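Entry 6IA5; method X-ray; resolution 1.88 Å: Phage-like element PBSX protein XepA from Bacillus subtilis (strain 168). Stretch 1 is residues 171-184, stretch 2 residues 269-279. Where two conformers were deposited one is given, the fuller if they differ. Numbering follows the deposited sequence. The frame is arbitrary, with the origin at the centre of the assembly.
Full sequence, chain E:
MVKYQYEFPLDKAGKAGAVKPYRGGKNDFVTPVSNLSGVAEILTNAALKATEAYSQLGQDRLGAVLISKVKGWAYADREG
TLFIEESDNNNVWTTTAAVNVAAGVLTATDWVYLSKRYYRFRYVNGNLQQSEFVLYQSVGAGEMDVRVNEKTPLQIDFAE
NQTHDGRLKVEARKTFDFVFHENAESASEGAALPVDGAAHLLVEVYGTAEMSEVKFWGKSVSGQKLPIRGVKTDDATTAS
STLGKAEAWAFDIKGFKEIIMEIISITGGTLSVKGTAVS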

# COMPACT_ATOMS: atom_id res chain seq x y z
N GLU E 171 14.87 -7.39 0.36
CA GLU E 171 16.21 -7.66 0.87
C GLU E 171 16.08 -8.06 2.33
O GLU E 171 15.67 -7.24 3.17
CB GLU E 171 17.08 -6.41 0.71
CG GLU E 171 18.39 -6.49 1.47
CD GLU E 171 19.05 -5.12 1.58
OE1 GLU E 171 18.88 -4.48 2.65
OE2 GLU E 171 19.72 -4.68 0.59
N ALA E 172 16.41 -9.32 2.64
CA ALA E 172 16.28 -9.81 4.00
C ALA E 172 17.61 -9.75 4.78
O ALA E 172 17.58 -9.81 6.00
CB ALA E 172 15.67 -11.19 4.01
N ARG E 173 18.74 -9.58 4.08
CA ARG E 173 20.05 -9.71 4.69
C ARG E 173 20.48 -8.41 5.36
O ARG E 173 20.36 -7.34 4.78
CB ARG E 173 21.09 -10.18 3.65
CG ARG E 173 22.50 -10.37 4.21
CD ARG E 173 23.34 -11.40 3.47
NE ARG E 173 22.88 -12.76 3.74
CZ ARG E 173 22.61 -13.67 2.81
NH1 ARG E 173 22.91 -13.44 1.54
NH2 ARG E 173 22.07 -14.82 3.17
N LYS E 174 20.99 -8.54 6.60
CA LYS E 174 21.58 -7.48 7.41
C LYS E 174 23.03 -7.85 7.75
O LYS E 174 23.33 -9.03 7.96
CB LYS E 174 20.73 -7.33 8.68
CG LYS E 174 21.25 -6.42 9.77
CD LYS E 174 20.39 -6.51 11.02
CE LYS E 174 20.72 -5.46 12.06
NZ LYS E 174 20.69 -6.02 13.43
N THR E 175 23.92 -6.85 7.80
CA THR E 175 25.34 -7.01 8.09
C THR E 175 25.79 -5.90 9.03
O THR E 175 25.35 -4.77 8.88
CB THR E 175 26.21 -6.97 6.82
OG1 THR E 175 27.54 -7.24 7.26
CG2 THR E 175 26.19 -5.65 6.08
N PHE E 176 26.69 -6.20 9.98
CA PHE E 176 27.34 -5.17 10.78
C PHE E 176 28.75 -5.62 11.15
O PHE E 176 29.00 -6.82 11.29
CB PHE E 176 26.51 -4.80 12.02
CG PHE E 176 26.17 -5.91 12.98
CD1 PHE E 176 25.08 -6.74 12.78
CD2 PHE E 176 26.94 -6.12 14.12
CE1 PHE E 176 24.75 -7.73 13.69
CE2 PHE E 176 26.62 -7.12 15.03
CZ PHE E 176 25.52 -7.92 14.81
N ASP E 177 29.67 -4.65 11.30
CA ASP E 177 31.03 -4.91 11.76
C ASP E 177 31.10 -4.75 13.27
O ASP E 177 30.24 -4.11 13.86
CB ASP E 177 32.03 -3.98 11.07
CG ASP E 177 32.17 -4.27 9.59
OD1 ASP E 177 31.62 -5.32 9.13
OD2 ASP E 177 32.83 -3.46 8.90
N PHE E 178 32.11 -5.35 13.91
CA PHE E 178 32.20 -5.27 15.36
C PHE E 178 33.66 -5.36 15.79
O PHE E 178 34.43 -6.11 15.21
CB PHE E 178 31.33 -6.34 16.02
CG PHE E 178 31.29 -6.24 17.53
CD1 PHE E 178 30.39 -5.39 18.16
CD2 PHE E 178 32.19 -6.96 18.31
CE1 PHE E 178 30.38 -5.27 19.54
CE2 PHE E 178 32.17 -6.85 19.69
CZ PHE E 178 31.27 -5.99 20.31
N VAL E 179 34.00 -4.61 16.84
CA VAL E 179 35.36 -4.61 17.38
C VAL E 179 35.35 -5.37 18.70
O VAL E 179 34.73 -4.93 19.66
CB VAL E 179 35.90 -3.18 17.54
CG1 VAL E 179 37.29 -3.17 18.18
CG2 VAL E 179 35.90 -2.43 16.21
N PHE E 180 36.05 -6.50 18.73
CA PHE E 180 36.19 -7.24 19.97
C PHE E 180 37.35 -6.64 20.76
O PHE E 180 37.23 -6.46 21.97
CB PHE E 180 36.45 -8.73 19.70
CG PHE E 180 35.31 -9.42 18.98
CD1 PHE E 180 34.27 -9.99 19.69
CD2 PHE E 180 35.29 -9.49 17.59
CE1 PHE E 180 33.23 -10.63 19.04
CE2 PHE E 180 34.24 -10.12 16.92
CZ PHE E 180 33.22 -10.70 17.65
N HIS E 181 38.45 -6.36 20.05
CA HIS E 181 39.68 -5.79 20.57
C HIS E 181 40.29 -4.93 19.47
O HIS E 181 40.27 -5.29 18.29
CB HIS E 181 40.72 -6.87 20.91
CG HIS E 181 40.33 -7.80 22.00
ND1 HIS E 181 40.56 -7.52 23.34
CD2 HIS E 181 39.73 -9.01 21.98
CE1 HIS E 181 40.13 -8.51 24.09
NE2 HIS E 181 39.62 -9.44 23.27
N GLU E 182 40.86 -3.79 19.87
CA GLU E 182 41.65 -2.98 18.96
C GLU E 182 42.98 -2.64 19.62
O GLU E 182 43.01 -1.94 20.63
CB GLU E 182 40.88 -1.70 18.66
CG GLU E 182 41.62 -0.74 17.77
CD GLU E 182 40.66 0.20 17.07
OE1 GLU E 182 39.98 1.01 17.74
OE2 GLU E 182 40.56 0.05 15.86
N ASN E 183 44.07 -3.17 19.07
CA ASN E 183 45.41 -2.90 19.57
C ASN E 183 45.52 -3.24 21.06
O ASN E 183 46.10 -2.48 21.83
CB ASN E 183 45.82 -1.45 19.30
CG ASN E 183 45.84 -1.15 17.82
OD1 ASN E 183 46.34 -1.94 17.03
ND2 ASN E 183 45.28 -0.01 17.45
N ALA E 184 44.96 -4.38 21.46
CA ALA E 184 45.03 -4.81 22.85
C ALA E 184 46.48 -5.08 23.23
O ALA E 184 47.23 -5.65 22.43
CB ALA E 184 44.17 -6.03 23.06
N GLY E 269 53.84 -7.07 21.69
CA GLY E 269 53.10 -6.34 20.68
C GLY E 269 51.61 -6.27 21.02
O GLY E 269 51.21 -6.57 22.14
N THR E 270 50.80 -5.87 20.04
CA THR E 270 49.38 -5.71 20.27
C THR E 270 48.59 -6.60 19.29
O THR E 270 49.15 -7.14 18.32
CB THR E 270 48.98 -4.24 20.19
OG1 THR E 270 49.33 -3.85 18.86
CG2 THR E 270 49.70 -3.35 21.19
N LEU E 271 47.29 -6.72 19.55
CA LEU E 271 46.43 -7.58 18.75
C LEU E 271 45.06 -6.92 18.59
O LEU E 271 44.51 -6.42 19.56
CB LEU E 271 46.32 -8.96 19.42
CG LEU E 271 45.78 -10.09 18.53
CD1 LEU E 271 46.84 -10.52 17.51
CD2 LEU E 271 45.36 -11.29 19.36
N SER E 272 44.57 -6.90 17.36
CA SER E 272 43.20 -6.51 17.08
C SER E 272 42.39 -7.76 16.73
O SER E 272 42.89 -8.69 16.12
CB SER E 272 43.15 -5.51 15.95
OG SER E 272 43.80 -4.30 16.32
N VAL E 273 41.12 -7.76 17.15
CA VAL E 273 40.17 -8.82 16.85
C VAL E 273 38.86 -8.16 16.44
O VAL E 273 38.21 -7.51 17.26
CB VAL E 273 39.98 -9.78 18.03
CG1 VAL E 273 39.05 -10.93 17.62
CG2 VAL E 273 41.30 -10.35 18.55
N LYS E 274 38.51 -8.30 15.17
CA LYS E 274 37.35 -7.61 14.63
C LYS E 274 36.64 -8.55 13.68
O LYS E 274 37.29 -9.39 13.06
CB LYS E 274 37.78 -6.36 13.85
CG LYS E 274 38.54 -5.35 14.68
CD LYS E 274 38.71 -4.02 14.00
CE LYS E 274 39.55 -3.07 14.83
NZ LYS E 274 39.83 -1.84 14.06
N GLY E 275 35.32 -8.38 13.55
CA GLY E 275 34.57 -9.26 12.67
C GLY E 275 33.40 -8.59 11.97
O GLY E 275 33.11 -7.42 12.21
N THR E 276 32.75 -9.38 11.11
CA THR E 276 31.54 -9.00 10.40
C THR E 276 30.49 -10.08 10.64
O THR E 276 30.75 -11.27 10.37
CB THR E 276 31.83 -8.86 8.90
OG1 THR E 276 32.84 -7.86 8.74
CG2 THR E 276 30.60 -8.49 8.10
N ALA E 277 29.33 -9.66 11.16
CA ALA E 277 28.20 -10.52 11.42
C ALA E 277 27.19 -10.34 10.30
O ALA E 277 26.93 -9.22 9.88
CB ALA E 277 27.60 -10.21 12.76
N VAL E 278 26.60 -11.44 9.84
CA VAL E 278 25.65 -11.41 8.75
C VAL E 278 24.45 -12.26 9.16
O VAL E 278 24.62 -13.29 9.81
CB VAL E 278 26.28 -11.93 7.44
CG1 VAL E 278 25.31 -11.87 6.28
CG2 VAL E 278 27.57 -11.17 7.10
N SER E 279 23.25 -11.81 8.77
CA SER E 279 22.03 -12.54 9.07
C SER E 279 21.95 -13.80 8.19
O SER E 279 22.56 -13.81 7.10
CB SER E 279 20.82 -11.65 8.89
OG SER E 279 20.84 -11.05 7.60
OXT SER E 279 21.30 -14.83 8.48
O HOH W 1 46.28 -4.98 15.36

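How do the two stretches pair? They run antiparallel, strand 175-179 against strand 271-278, with 159° between their directions. Phe176 and Ala277 form a closed pair, Phe176 N reaching Ala277 O at 3.0 Å and Ala277 N returning to Phe176 O at 2.9 Å. Phe178 and Gly275 repeat the pattern, Phe178 N to Gly275 O and Gly275 N to Phe178 O both measuring 2.9 Å.

What happens where the chain turns its corner? The register slips by one residue between Val179 and His181, a beta bulge, and Val273 O takes both Phe180 N at 2.8 Å and His181 N at 3.0 Å. A second bulge follows before Ala184, whose N donates to Leu271 O at 2.8 Å. Within it, Asn183 N turns to a side chain instead, bonding Ser272 OG at 3.0 Å.

Which side chains add polar links? Asp177 and Thr276 are paired on one face, where Thr276 OG1 donates to Asp177 OD1 at 2.8 Å. Lys274 lies on the same face; its extended chain carries NZ to Glu182 OE2 at 2.7 Å, a salt bridge that spans the first bulge. At the C-terminus, Ser279 OG accepts from Lys174 N at 2.7 Å, a nearly straight bond at 176°, while Ser279 N donates to Lys174 O at 2.9 Å.

Where do the aromatic rings pack? Phe176 adopts the p rotamer, which brings its ring over Ala277: Ala277 CB sits 3.9 Å from the centroid of the Phe176 ring and 18° off its normal, a CH-pi contact. At the bulge, Phe180 points toward the other stretch; its CB meets Val273 CG1 at 4.0 Å, and the ring edge lies beside the backbone, with Phe180 CE2 3.9 Å from Gly275 N. Gly275 leaves room here, since an ideal CB would come within a tight 3.5 Å of Phe180 CE2.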